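Local coordinates for uncharacterized protein (Desulfotomaculum acetoxidans, PDB 3U4Y) that is of unknown function but folds as a seven-bladed beta-propeller related to the lactonase family, at residues V54-S58 with M86-D90; S58-L64 with Q80-M86; D95-V99 with Q111-L116; I13-L19 with I313-I319; I121-P125 with D161-D166. Numbering follows the deposited sequence.

Contact 1 (V54-S58 with M86-D90); sequences VVVTS and MADVD
This contact is an inter-blade junction of a seven-bladed beta-propeller: strand 53-58 of one blade meets the chain entering strand 89-91, the innermost strand of the next. Segments 54-58 and 86-90 run roughly antiparallel, their touching parts 153° apart, but their backbones are not zipped together as in a sheet; the nearest CA atoms, of Ser-58 and Met-86, are 5.4 Å apart. Residues 54-58 are extended, whereas Ala-87 (phi/psi -144/-95) breaks the run before Val-89 returns to strand geometry.

Polar contacts sit at the Ser-58 end. Met-86 N makes a weak hydrogen bond to Ser-58 O (3.2 Å, N-H...O angle 124°). Thr-57, rotamer p, places OG1 2.8 Å from Ala-87 O; the same OG1 is hydrogen-bonded to the backbone N of Asp-44 in strand 42-47.

Beside this polar pair, Thr-57 CB lies 3.9 Å from CB of Met-86, a selenomethionine. Only Val-89 carries the packing further along the strand: Val-55 (t) points CG1 at Val-89 CG1, 4.2 Å away. All touching residues are buried. Val-89, with chi1 near -117°, also brings this CG1 to 3.7 Å from Thr-57 CG2.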
# COMPACT_ATOMS: atom_id res chain seq x y z
N VAL A 54 -12.97 -3.70 -5.27
CA VAL A 54 -12.18 -2.92 -4.33
C VAL A 54 -12.30 -3.54 -2.94
O VAL A 54 -13.23 -4.29 -2.66
CB VAL A 54 -12.68 -1.47 -4.30
CG1 VAL A 54 -12.63 -0.90 -2.90
CG2 VAL A 54 -11.87 -0.63 -5.27
N VAL A 55 -11.33 -3.22 -2.08
CA VAL A 55 -11.38 -3.64 -0.69
C VAL A 55 -10.98 -2.50 0.23
O VAL A 55 -9.97 -1.83 -0.02
CB VAL A 55 -10.49 -4.86 -0.45
CG1 VAL A 55 -10.02 -4.87 0.95
CG2 VAL A 55 -11.26 -6.13 -0.75
N VAL A 56 -11.78 -2.25 1.28
CA VAL A 56 -11.43 -1.26 2.30
C VAL A 56 -11.36 -1.90 3.68
O VAL A 56 -12.14 -2.78 4.00
CB VAL A 56 -12.41 -0.08 2.36
CG1 VAL A 56 -11.73 1.12 2.96
CG2 VAL A 56 -12.88 0.29 0.99
N THR A 57 -10.42 -1.45 4.50
CA THR A 57 -10.22 -2.04 5.82
C THR A 57 -10.64 -1.07 6.92
O THR A 57 -10.84 0.12 6.67
CB THR A 57 -8.73 -2.43 6.03
OG1 THR A 57 -7.90 -1.35 5.60
CG2 THR A 57 -8.37 -3.67 5.23
N SER A 58 -10.80 -1.57 8.13
CA SER A 58 -11.06 -0.70 9.26
C SER A 58 -10.36 -1.24 10.49
O SER A 58 -10.17 -2.45 10.65
CB SER A 58 -12.56 -0.49 9.49
OG SER A 58 -13.22 -1.69 9.89
N MSE A 86 -7.56 -4.13 11.49
CA MSE A 86 -7.00 -4.21 10.15
C MSE A 86 -6.42 -2.88 9.67
O MSE A 86 -6.95 -1.83 10.01
CB MSE A 86 -8.09 -4.60 9.17
CG MSE A 86 -8.53 -6.03 9.25
SE MSE A 86 -10.26 -6.22 8.41
CE MSE A 86 -10.86 -7.79 9.40
N ALA A 87 -5.36 -2.93 8.85
CA ALA A 87 -4.86 -1.70 8.25
C ALA A 87 -4.32 -1.87 6.81
O ALA A 87 -5.11 -1.79 5.88
CB ALA A 87 -3.85 -0.99 9.16
N ASP A 88 -3.02 -2.06 6.61
CA ASP A 88 -2.54 -2.23 5.24
C ASP A 88 -3.22 -3.47 4.64
O ASP A 88 -3.54 -4.42 5.37
CB ASP A 88 -0.98 -2.30 5.14
CG ASP A 88 -0.44 -1.89 3.73
OD1 ASP A 88 -1.23 -1.47 2.86
OD2 ASP A 88 0.79 -1.97 3.50
N VAL A 89 -3.49 -3.42 3.34
CA VAL A 89 -3.97 -4.58 2.60
C VAL A 89 -3.25 -4.73 1.30
O VAL A 89 -2.94 -3.75 0.63
CB VAL A 89 -5.44 -4.45 2.15
CG1 VAL A 89 -6.28 -5.51 2.80
CG2 VAL A 89 -5.96 -3.05 2.40
N ASP A 90 -3.02 -5.98 0.94
CA ASP A 90 -2.63 -6.32 -0.41
C ASP A 90 -3.51 -7.45 -0.89
O ASP A 90 -4.06 -8.19 -0.08
CB ASP A 90 -1.17 -6.73 -0.50
CG ASP A 90 -0.50 -6.23 -1.77
OD1 ASP A 90 -1.06 -5.30 -2.40
OD2 ASP A 90 0.58 -6.75 -2.13

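Contact 2 (S58-L64 with Q80-M86); sequences SDFCQTL and QEGQSSM
Segments 58-64 and 80-86 pair at the base of the hairpin formed by strands 63-68 and 75-81, then give way to loops that stay in contact: Gln-62 CA lies 4.3 Å from Ser-85 CA, and Met-86 N makes a weak hydrogen bond to Ser-58 O (3.2 Å, 124°). The register is antiparallel: Leu-64 and Gln-80 form a hydrogen-bonded pair (CA-CA 5.5 Å; Leu-64 N to Gln-80 O 2.9 Å, Gln-80 N to Leu-64 O 3.1 Å), and Thr-63 faces Glu-81 as a non-hydrogen-bonded pair (CA-CA 4.3 Å). Gly-82 N to Gln-62 O, 2.8 Å and nearly linear at 176°, extends the ladder.

A type I turn, Asp-59 to Gln-62, precedes the strand. Gln-62 itself has positive phi (31/46), and its p, t side chain reaches over the opposing loop so that NE2 donates to Gly-82 O at 2.8 Å. Ser-58 (p) accepts from Thr-63 N through OG, 2.7 Å, and Thr-63 (m) returns OG1 to Cys-61 O, 2.7 Å, which braces the turn. Selenomethionine Met-86 (m, t, t) folds back, SE 3.9 Å from Leu-64 CB; its CE would clash with any CB on Gly-82.

The contact thus joins the two outer strands of one propeller blade, while Leu-64 and Met-86 pack on Phe-120 of strand 119-125 in the next blade.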
# COMPACT_ATOMS: atom_id res chain seq x y z
N SER A 58 -10.80 -1.57 8.13
CA SER A 58 -11.06 -0.70 9.26
C SER A 58 -10.36 -1.24 10.49
O SER A 58 -10.17 -2.45 10.65
CB SER A 58 -12.56 -0.49 9.49
OG SER A 58 -13.22 -1.69 9.89
N ASP A 59 -9.97 -0.30 11.35
CA ASP A 59 -9.11 -0.58 12.49
C ASP A 59 -9.93 -1.05 13.67
O ASP A 59 -10.04 -2.25 13.92
CB ASP A 59 -8.35 0.69 12.86
CG ASP A 59 -7.24 0.44 13.84
OD1 ASP A 59 -6.91 -0.74 14.05
OD2 ASP A 59 -6.67 1.42 14.38
N PHE A 60 -10.51 -0.09 14.40
CA PHE A 60 -11.20 -0.33 15.67
C PHE A 60 -12.57 -0.96 15.42
O PHE A 60 -13.09 -1.70 16.27
CB PHE A 60 -11.26 0.99 16.49
CG PHE A 60 -12.21 0.97 17.65
CD1 PHE A 60 -12.23 -0.07 18.56
CD2 PHE A 60 -13.08 2.04 17.85
CE1 PHE A 60 -13.12 -0.07 19.64
CE2 PHE A 60 -13.97 2.05 18.93
CZ PHE A 60 -13.98 1.00 19.82
N CYS A 61 -13.12 -0.71 14.24
CA CYS A 61 -14.33 -1.39 13.80
C CYS A 61 -14.06 -2.82 13.28
O CYS A 61 -14.98 -3.56 12.97
CB CYS A 61 -15.08 -0.56 12.75
SG CYS A 61 -15.96 0.93 13.37
N GLN A 62 -12.79 -3.19 13.18
CA GLN A 62 -12.35 -4.48 12.61
C GLN A 62 -13.23 -5.08 11.50
O GLN A 62 -13.50 -6.28 11.49
CB GLN A 62 -12.08 -5.52 13.70
CG GLN A 62 -13.24 -5.88 14.57
CD GLN A 62 -12.78 -6.55 15.85
OE1 GLN A 62 -12.18 -5.91 16.70
NE2 GLN A 62 -13.06 -7.84 15.98
N THR A 63 -13.62 -4.25 10.55
CA THR A 63 -14.47 -4.71 9.47
C THR A 63 -13.90 -4.47 8.07
O THR A 63 -13.49 -3.36 7.75
CB THR A 63 -15.84 -4.04 9.55
OG1 THR A 63 -16.45 -4.39 10.80
CG2 THR A 63 -16.72 -4.48 8.39
N LEU A 64 -13.90 -5.51 7.25
CA LEU A 64 -13.54 -5.37 5.85
C LEU A 64 -14.78 -5.22 4.96
O LEU A 64 -15.71 -6.01 5.06
CB LEU A 64 -12.72 -6.57 5.39
CG LEU A 64 -12.31 -6.62 3.91
CD1 LEU A 64 -10.85 -7.00 3.74
CD2 LEU A 64 -13.20 -7.57 3.13
N GLN A 80 -17.85 -7.99 6.19
CA GLN A 80 -17.47 -9.01 7.17
C GLN A 80 -16.63 -8.44 8.33
O GLN A 80 -15.84 -7.51 8.13
CB GLN A 80 -16.72 -10.14 6.48
CG GLN A 80 -17.60 -10.99 5.59
CD GLN A 80 -18.55 -11.88 6.38
OE1 GLN A 80 -18.26 -12.24 7.52
NE2 GLN A 80 -19.69 -12.22 5.78
N GLU A 81 -16.82 -8.98 9.53
CA GLU A 81 -16.01 -8.58 10.68
C GLU A 81 -14.87 -9.56 10.83
O GLU A 81 -15.05 -10.77 10.64
CB GLU A 81 -16.83 -8.52 11.98
CG GLU A 81 -16.17 -9.23 13.19
CD GLU A 81 -16.90 -9.05 14.53
OE1 GLU A 81 -17.54 -8.00 14.75
OE2 GLU A 81 -16.81 -9.96 15.38
N GLY A 82 -13.70 -9.05 11.16
CA GLY A 82 -12.57 -9.92 11.39
C GLY A 82 -12.35 -10.22 12.87
O GLY A 82 -12.91 -9.59 13.75
N GLN A 83 -11.51 -11.21 13.12
CA GLN A 83 -11.07 -11.55 14.45
C GLN A 83 -10.50 -10.34 15.20
O GLN A 83 -10.78 -10.14 16.39
CB GLN A 83 -10.02 -12.66 14.35
CG GLN A 83 -10.42 -13.97 14.99
CD GLN A 83 -9.70 -14.19 16.33
OE1 GLN A 83 -9.76 -13.35 17.23
NE2 GLN A 83 -9.01 -15.32 16.45
N SER A 84 -9.69 -9.54 14.51
CA SER A 84 -9.08 -8.36 15.13
C SER A 84 -8.96 -7.21 14.13
O SER A 84 -9.47 -7.31 13.01
CB SER A 84 -7.70 -8.70 15.69
OG SER A 84 -6.81 -9.12 14.65
N SER A 85 -8.30 -6.13 14.53
CA SER A 85 -8.20 -4.92 13.70
C SER A 85 -7.45 -5.12 12.37
O SER A 85 -6.78 -6.13 12.17
CB SER A 85 -7.52 -3.82 14.48
OG SER A 85 -6.12 -3.96 14.38
N MSE A 86 -7.56 -4.13 11.49
CA MSE A 86 -7.00 -4.21 10.15
C MSE A 86 -6.42 -2.88 9.67
O MSE A 86 -6.95 -1.83 10.01
CB MSE A 86 -8.09 -4.60 9.17
CG MSE A 86 -8.53 -6.03 9.25
SE MSE A 86 -10.26 -6.22 8.41
CE MSE A 86 -10.86 -7.79 9.40

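Contact 3 (D95-V99 with Q111-L116); sequences DQFAV and QSYSFL
Strands 97-100 and 109-114, the two middle strands of a propeller blade, form an antiparallel hairpin; the segments 97-99 and 111-114 approach to 4.6 Å between axes, with directions 158° apart. Gln-111 begins the second segment, offering its O to Val-99 CA in a CA-H...O contact of 3.4 Å while its side chain leads away toward Gln-83 and Ser-84. Ser-112 (p) opposes Val-99 as a non-hydrogen-bonded pair, CA-CA 4.4 Å; its OG bonds to Gly-162 O in the adjoining blade. Tyr-113 and Ala-98 make the hydrogen-bonded pair (CA-CA 5.1 Å): Ala-98 N to Tyr-113 O is 3.0 Å and Tyr-113 N to Ala-98 O 2.9 Å. The t rotamer of Tyr-113 sets CD2 4.1 Å from Ala-98 CB and lets OH reach Gln-66 in the preceding blade. Ser-114 faces Phe-97 as a non-hydrogen-bonded pair (CA-CA 4.9 Å); the m ring of Phe-97 passes with CE1 3.9 Å from Ser-114 CB. Phe-115 leaves strand geometry (-70/-26) yet donates N to Gln-96 O at 3.0 Å and 170°, and its CE2 sits 3.7 Å from Ala-98 CB. Poorly ordered Leu-116 brings CD1 to 3.2 Å from Gln-96 NE2. Backbone hydrogen bonds therefore fix the register; on one face Tyr-113 and Phe-115, with Ala-98 packed against both, meet Leu-64 and Gln-66 of the preceding blade, and on the other Val-99 meets Ile-133 and Ile-135 and Phe-97 approaches Asp-161 in the next.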
# COMPACT_ATOMS: atom_id res chain seq x y z
N ASP A 95 -5.88 -12.14 -7.68
CA ASP A 95 -7.13 -11.48 -7.32
C ASP A 95 -8.07 -12.36 -6.50
O ASP A 95 -9.20 -11.98 -6.23
CB ASP A 95 -7.85 -11.02 -8.59
CG ASP A 95 -7.19 -9.82 -9.26
OD1 ASP A 95 -6.75 -8.89 -8.57
OD2 ASP A 95 -7.13 -9.81 -10.51
N GLN A 96 -7.61 -13.54 -6.08
CA GLN A 96 -8.48 -14.44 -5.34
C GLN A 96 -8.61 -14.07 -3.85
O GLN A 96 -9.70 -14.17 -3.29
CB GLN A 96 -8.01 -15.89 -5.50
CG GLN A 96 -8.93 -16.94 -4.90
CD GLN A 96 -8.51 -18.37 -5.29
OE1 GLN A 96 -7.60 -18.57 -6.10
NE2 GLN A 96 -9.19 -19.36 -4.70
N PHE A 97 -7.51 -13.63 -3.23
CA PHE A 97 -7.49 -13.29 -1.80
C PHE A 97 -6.98 -11.89 -1.48
O PHE A 97 -6.17 -11.33 -2.21
CB PHE A 97 -6.61 -14.25 -1.01
CG PHE A 97 -7.04 -15.66 -1.10
CD1 PHE A 97 -8.11 -16.10 -0.36
CD2 PHE A 97 -6.38 -16.54 -1.92
CE1 PHE A 97 -8.51 -17.40 -0.44
CE2 PHE A 97 -6.77 -17.85 -2.00
CZ PHE A 97 -7.83 -18.28 -1.26
N ALA A 98 -7.45 -11.36 -0.36
CA ALA A 98 -6.98 -10.10 0.18
C ALA A 98 -6.36 -10.42 1.51
O ALA A 98 -6.90 -11.22 2.26
CB ALA A 98 -8.13 -9.14 0.39
N VAL A 99 -5.21 -9.81 1.81
CA VAL A 99 -4.53 -10.09 3.07
C VAL A 99 -4.31 -8.82 3.87
O VAL A 99 -3.90 -7.78 3.33
CB VAL A 99 -3.21 -10.82 2.88
CG1 VAL A 99 -2.63 -11.12 4.21
CG2 VAL A 99 -3.43 -12.11 2.14
N GLN A 111 -4.67 -11.61 8.46
CA GLN A 111 -5.92 -12.24 8.09
C GLN A 111 -6.09 -12.24 6.59
O GLN A 111 -5.87 -11.21 5.95
CB GLN A 111 -7.10 -11.48 8.70
CG GLN A 111 -7.01 -11.22 10.20
CD GLN A 111 -8.32 -10.75 10.76
OE1 GLN A 111 -9.20 -11.56 11.06
NE2 GLN A 111 -8.49 -9.44 10.89
N SER A 112 -6.48 -13.40 6.04
CA SER A 112 -6.80 -13.52 4.61
C SER A 112 -8.29 -13.68 4.37
O SER A 112 -9.00 -14.21 5.20
CB SER A 112 -6.09 -14.72 3.98
OG SER A 112 -6.73 -15.92 4.38
N TYR A 113 -8.73 -13.24 3.20
CA TYR A 113 -10.15 -13.10 2.90
C TYR A 113 -10.44 -13.56 1.46
O TYR A 113 -9.82 -13.04 0.52
CB TYR A 113 -10.51 -11.64 3.09
CG TYR A 113 -11.81 -11.19 2.49
CD1 TYR A 113 -13.00 -11.26 3.20
CD2 TYR A 113 -11.85 -10.67 1.21
CE1 TYR A 113 -14.20 -10.84 2.65
CE2 TYR A 113 -13.05 -10.24 0.65
CZ TYR A 113 -14.21 -10.33 1.37
OH TYR A 113 -15.39 -9.90 0.80
N SER A 114 -11.37 -14.51 1.29
CA SER A 114 -11.72 -15.03 -0.05
C SER A 114 -12.73 -14.16 -0.80
O SER A 114 -13.85 -13.98 -0.34
CB SER A 114 -12.26 -16.46 0.04
OG SER A 114 -12.47 -17.01 -1.26
N PHE A 115 -12.35 -13.65 -1.97
CA PHE A 115 -13.24 -12.83 -2.78
C PHE A 115 -14.38 -13.64 -3.37
O PHE A 115 -15.44 -13.11 -3.71
CB PHE A 115 -12.47 -12.22 -3.94
CG PHE A 115 -11.79 -10.92 -3.62
CD1 PHE A 115 -12.42 -9.72 -3.91
CD2 PHE A 115 -10.52 -10.90 -3.07
CE1 PHE A 115 -11.80 -8.52 -3.65
CE2 PHE A 115 -9.89 -9.69 -2.80
CZ PHE A 115 -10.53 -8.50 -3.09
N LEU A 116 -14.13 -14.93 -3.54
CA LEU A 116 -15.12 -15.83 -4.10
C LEU A 116 -16.17 -16.13 -3.05
O LEU A 116 -17.37 -15.98 -3.28
CB LEU A 116 -14.44 -17.13 -4.55
CG LEU A 116 -12.93 -16.95 -4.81
CD1 LEU A 116 -12.18 -18.23 -4.49
CD2 LEU A 116 -12.64 -16.48 -6.24

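Contact 4 (I13-L19 with I313-I319); sequences IVVEQHL and IEANGGI
The most striking feature is sequence distance: segments 13-19 and 313-319, 294 residues apart, are joined by backbone bridges although the latter is largely irregular. Val-14 and Ile-319 form an antiparallel non-hydrogen-bonded pair (CA-CA 4.5 Å), and a single bridge links Glu-16 with Asn-316 (CA-CA 4.5 Å), so 313-319 spends one residue more than its partner between these positions. Backbone bonds run from Val-15 N to Gly-318 O (3.2 Å, 176°), Asn-316 N to Val-15 O (3.1 Å) and Gln-17 N to Asn-316 O (3.0 Å). Gly-317 is required here: phi/psi of 134/-169 would jam a CB against the preceding carbonyl, and that CB would also collide with Val-15 CB.

Side chains add to the union. His-18 (p) donates NE2 to Glu-314 OE2 at 2.6 Å, with the carboxylate oxygen near the ring plane. Glu-16 (m) accepts Glu-314 N through OE2, 3.2 Å, and also forms a salt bridge with Arg-21. Val-14 (p) holds CG1 3.9 Å from Ile-313 CD1.

Strand 319-321 thereby becomes the innermost strand of the blade whose other three strands come from the N-terminus, and just beyond it Cys-322 is disulfide-bonded to Cys-51. Such completion of one blade by both chain ends is the "Velcro" ring closure of beta-propellers.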
# COMPACT_ATOMS: atom_id res chain seq x y z
N ILE A 13 -9.58 5.35 -5.91
CA ILE A 13 -10.35 5.35 -4.68
C ILE A 13 -9.48 5.86 -3.53
O ILE A 13 -8.31 5.55 -3.47
CB ILE A 13 -10.92 3.94 -4.38
CG1 ILE A 13 -11.66 3.93 -3.05
CG2 ILE A 13 -9.82 2.86 -4.37
CD1 ILE A 13 -11.95 2.53 -2.58
N VAL A 14 -10.06 6.65 -2.64
CA VAL A 14 -9.30 7.20 -1.53
C VAL A 14 -10.11 7.22 -0.25
O VAL A 14 -11.29 7.56 -0.25
CB VAL A 14 -8.81 8.63 -1.84
CG1 VAL A 14 -9.98 9.56 -2.05
CG2 VAL A 14 -7.91 9.12 -0.72
N VAL A 15 -9.45 6.86 0.84
CA VAL A 15 -10.11 6.78 2.14
C VAL A 15 -10.13 8.12 2.86
O VAL A 15 -9.16 8.87 2.81
CB VAL A 15 -9.43 5.73 3.02
CG1 VAL A 15 -10.04 5.74 4.40
CG2 VAL A 15 -9.54 4.36 2.36
N GLU A 16 -11.26 8.43 3.49
CA GLU A 16 -11.38 9.60 4.35
C GLU A 16 -11.80 9.13 5.71
O GLU A 16 -12.98 8.96 5.98
CB GLU A 16 -12.40 10.58 3.81
CG GLU A 16 -11.98 11.19 2.51
CD GLU A 16 -13.16 11.56 1.67
OE1 GLU A 16 -13.85 10.65 1.16
OE2 GLU A 16 -13.39 12.78 1.52
N GLN A 17 -10.82 8.89 6.57
CA GLN A 17 -11.04 8.17 7.80
C GLN A 17 -11.97 8.90 8.76
O GLN A 17 -12.78 8.28 9.45
CB GLN A 17 -9.71 7.90 8.50
CG GLN A 17 -9.88 7.05 9.72
CD GLN A 17 -8.62 6.93 10.51
OE1 GLN A 17 -8.27 7.84 11.27
NE2 GLN A 17 -7.93 5.80 10.35
N HIS A 18 -11.85 10.22 8.81
CA HIS A 18 -12.59 10.99 9.79
C HIS A 18 -14.04 11.19 9.39
O HIS A 18 -14.87 11.54 10.22
CB HIS A 18 -11.91 12.33 10.02
CG HIS A 18 -11.82 13.18 8.81
ND1 HIS A 18 -11.27 12.74 7.63
CD2 HIS A 18 -12.20 14.47 8.59
CE1 HIS A 18 -11.32 13.71 6.73
NE2 HIS A 18 -11.88 14.77 7.29
N LEU A 19 -14.35 10.97 8.12
CA LEU A 19 -15.72 11.06 7.66
C LEU A 19 -16.29 9.66 7.60
O LEU A 19 -17.45 9.47 7.27
CB LEU A 19 -15.81 11.73 6.29
CG LEU A 19 -15.13 13.09 6.26
CD1 LEU A 19 -15.71 13.97 5.17
CD2 LEU A 19 -15.27 13.75 7.60
N ILE A 313 -12.39 16.60 -1.36
CA ILE A 313 -12.04 15.34 -0.71
C ILE A 313 -11.07 15.66 0.42
O ILE A 313 -10.04 16.28 0.19
CB ILE A 313 -11.32 14.34 -1.64
CG1 ILE A 313 -12.25 13.82 -2.74
CG2 ILE A 313 -10.82 13.15 -0.85
CD1 ILE A 313 -11.63 12.70 -3.55
N GLU A 314 -11.41 15.25 1.63
CA GLU A 314 -10.54 15.46 2.77
C GLU A 314 -9.70 14.21 2.98
O GLU A 314 -10.05 13.30 3.73
CB GLU A 314 -11.38 15.82 4.00
CG GLU A 314 -12.32 17.00 3.75
CD GLU A 314 -13.22 17.33 4.94
OE1 GLU A 314 -13.97 18.33 4.86
OE2 GLU A 314 -13.17 16.60 5.96
N ALA A 315 -8.58 14.15 2.27
CA ALA A 315 -7.81 12.92 2.22
C ALA A 315 -7.43 12.51 3.62
O ALA A 315 -7.13 13.35 4.46
CB ALA A 315 -6.58 13.11 1.35
N ASN A 316 -7.45 11.21 3.87
CA ASN A 316 -7.13 10.69 5.18
C ASN A 316 -7.06 9.17 5.15
O ASN A 316 -7.98 8.49 5.54
CB ASN A 316 -8.19 11.15 6.17
CG ASN A 316 -7.70 11.18 7.60
OD1 ASN A 316 -6.65 10.63 7.94
ND2 ASN A 316 -8.48 11.81 8.45
N GLY A 317 -5.96 8.63 4.67
CA GLY A 317 -5.86 7.19 4.56
C GLY A 317 -5.31 6.75 3.22
O GLY A 317 -4.81 7.56 2.44
N GLY A 318 -5.41 5.45 2.96
CA GLY A 318 -4.85 4.85 1.78
C GLY A 318 -5.42 5.41 0.49
O GLY A 318 -6.39 6.17 0.49
N ILE A 319 -4.80 5.01 -0.62
CA ILE A 319 -5.21 5.44 -1.95
C ILE A 319 -4.78 4.40 -2.95
O ILE A 319 -3.69 3.83 -2.82
CB ILE A 319 -4.59 6.79 -2.32
CG1 ILE A 319 -4.71 7.06 -3.81
CG2 ILE A 319 -3.13 6.84 -1.93
CD1 ILE A 319 -4.37 8.50 -4.17

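Contact 5 (I121-P125 with D161-D166); sequences ISTIP and DGVLFD
Ile-124, Leu-164 and Ser-122 bury the most surface where strand 119-125, the outermost of one propeller blade, lies against the start of strand 164-172, the outermost of the next. The directions of 121-125 and 164-166 differ by 20°, nearly parallel, but their axes come no closer than 7.2 Å, too far for backbone pairing; the nearest CA atoms, of Ser-122 and Val-163, are 5.3 Å apart.

Ile-124 (p, t) points across the gap, its CD1 3.9 Å from Leu-164 CB and 3.8 Å from Phe-165 C. Leu-164 (m, t) projects back toward 121-125 and also touches Met-110 and Ile-158, which places it between the two sheets. Ser-122 (t) aims OG at the backbone: Leu-164 N donates to it in a weak bond, long at 3.4 Å but straight at 175°.

Before the strand, the chain turns through Gly-162, whose phi/psi of 103/-8 a CB would not tolerate. Here Ile-121 CD1 approaches Asp-161 O to 3.3 Å.

Alongside, Ser-112 OG is hydrogen-bonded to Gly-162 O. These two segments themselves share one weak hydrogen bond and no backbone ladder, and are held mainly by van der Waals packing of side chains on side chains and backbone.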
# COMPACT_ATOMS: atom_id res chain seq x y z
N ILE A 121 -10.65 -16.58 5.87
CA ILE A 121 -10.22 -17.95 5.66
C ILE A 121 -9.21 -18.35 6.71
O ILE A 121 -9.28 -19.44 7.26
CB ILE A 121 -9.59 -18.13 4.25
CG1 ILE A 121 -10.68 -18.14 3.18
CG2 ILE A 121 -8.79 -19.42 4.18
CD1 ILE A 121 -10.45 -19.18 2.09
N SER A 122 -8.26 -17.47 6.97
CA SER A 122 -7.22 -17.79 7.93
C SER A 122 -6.84 -16.61 8.79
O SER A 122 -6.92 -15.45 8.38
CB SER A 122 -5.97 -18.35 7.25
OG SER A 122 -5.04 -18.82 8.21
N THR A 123 -6.41 -16.93 10.00
CA THR A 123 -5.96 -15.92 10.93
C THR A 123 -4.74 -16.45 11.66
O THR A 123 -4.74 -17.58 12.16
CB THR A 123 -7.07 -15.54 11.90
OG1 THR A 123 -8.25 -15.19 11.15
CG2 THR A 123 -6.65 -14.36 12.75
N ILE A 124 -3.69 -15.66 11.69
CA ILE A 124 -2.51 -15.99 12.47
C ILE A 124 -1.99 -14.74 13.17
O ILE A 124 -2.13 -13.62 12.67
CB ILE A 124 -1.40 -16.70 11.64
CG1 ILE A 124 -0.74 -15.75 10.63
CG2 ILE A 124 -1.95 -17.93 10.92
CD1 ILE A 124 0.46 -16.36 9.98
N PRO A 125 -1.38 -14.94 14.35
CA PRO A 125 -0.82 -13.85 15.15
C PRO A 125 0.50 -13.33 14.58
O PRO A 125 1.34 -14.08 14.07
CB PRO A 125 -0.58 -14.52 16.50
CG PRO A 125 -0.23 -15.90 16.12
CD PRO A 125 -1.07 -16.25 14.92
N ASP A 161 -5.05 -21.97 -1.12
CA ASP A 161 -6.29 -21.93 -0.36
C ASP A 161 -6.50 -20.65 0.43
O ASP A 161 -7.62 -20.38 0.85
CB ASP A 161 -6.34 -23.10 0.63
CG ASP A 161 -6.44 -24.44 -0.06
OD1 ASP A 161 -6.76 -24.48 -1.27
OD2 ASP A 161 -6.21 -25.46 0.63
N GLY A 162 -5.45 -19.88 0.68
CA GLY A 162 -5.59 -18.68 1.49
C GLY A 162 -5.09 -18.86 2.91
O GLY A 162 -5.01 -17.90 3.68
N VAL A 163 -4.75 -20.09 3.27
CA VAL A 163 -4.14 -20.38 4.55
C VAL A 163 -2.81 -19.62 4.70
O VAL A 163 -1.96 -19.64 3.81
CB VAL A 163 -3.90 -21.88 4.69
CG1 VAL A 163 -3.78 -22.27 6.14
CG2 VAL A 163 -5.02 -22.64 4.06
N LEU A 164 -2.64 -18.96 5.84
CA LEU A 164 -1.42 -18.21 6.12
C LEU A 164 -0.45 -19.04 6.96
O LEU A 164 -0.87 -19.92 7.71
CB LEU A 164 -1.77 -16.93 6.85
CG LEU A 164 -2.71 -16.00 6.09
CD1 LEU A 164 -3.43 -15.03 7.01
CD2 LEU A 164 -1.93 -15.24 5.05
N PHE A 165 0.84 -18.75 6.81
CA PHE A 165 1.90 -19.45 7.53
C PHE A 165 2.97 -18.46 8.00
O PHE A 165 3.23 -17.44 7.36
CB PHE A 165 2.56 -20.51 6.66
CG PHE A 165 1.62 -21.59 6.19
CD1 PHE A 165 1.56 -22.81 6.85
CD2 PHE A 165 0.81 -21.38 5.08
CE1 PHE A 165 0.69 -23.81 6.42
CE2 PHE A 165 -0.06 -22.38 4.64
CZ PHE A 165 -0.11 -23.59 5.31
N ASP A 166 3.58 -18.79 9.13
CA ASP A 166 4.66 -17.99 9.67
C ASP A 166 5.97 -18.76 9.52
O ASP A 166 6.14 -19.82 10.12
CB ASP A 166 4.41 -17.69 11.14
CG ASP A 166 5.26 -16.55 11.66
OD1 ASP A 166 6.27 -16.21 11.00
OD2 ASP A 166 4.92 -16.00 12.73

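Overall arrangement
Along the chain, contact 4 opens first and closes last, bracketing the others; contact 2 lies within the span of contact 1, and contacts 3 and 5 follow in series. Contacts 2, 3 and 4 pair strands within three separate blades, whereas contacts 1 and 5 press adjacent blades together. Contacts 1 and 2 share Ser-58 and Met-86, with centres 9 Å apart. Contacts 3 and 5, 11 Å between centres, meet through Ser-112 OG and Gly-162 O (2.7 Å). Contacts 4 and 5 are farthest apart, centres about 28 Å. The propeller is thus built from locally paired blades, packed side by side and closed into a ring by contact 4.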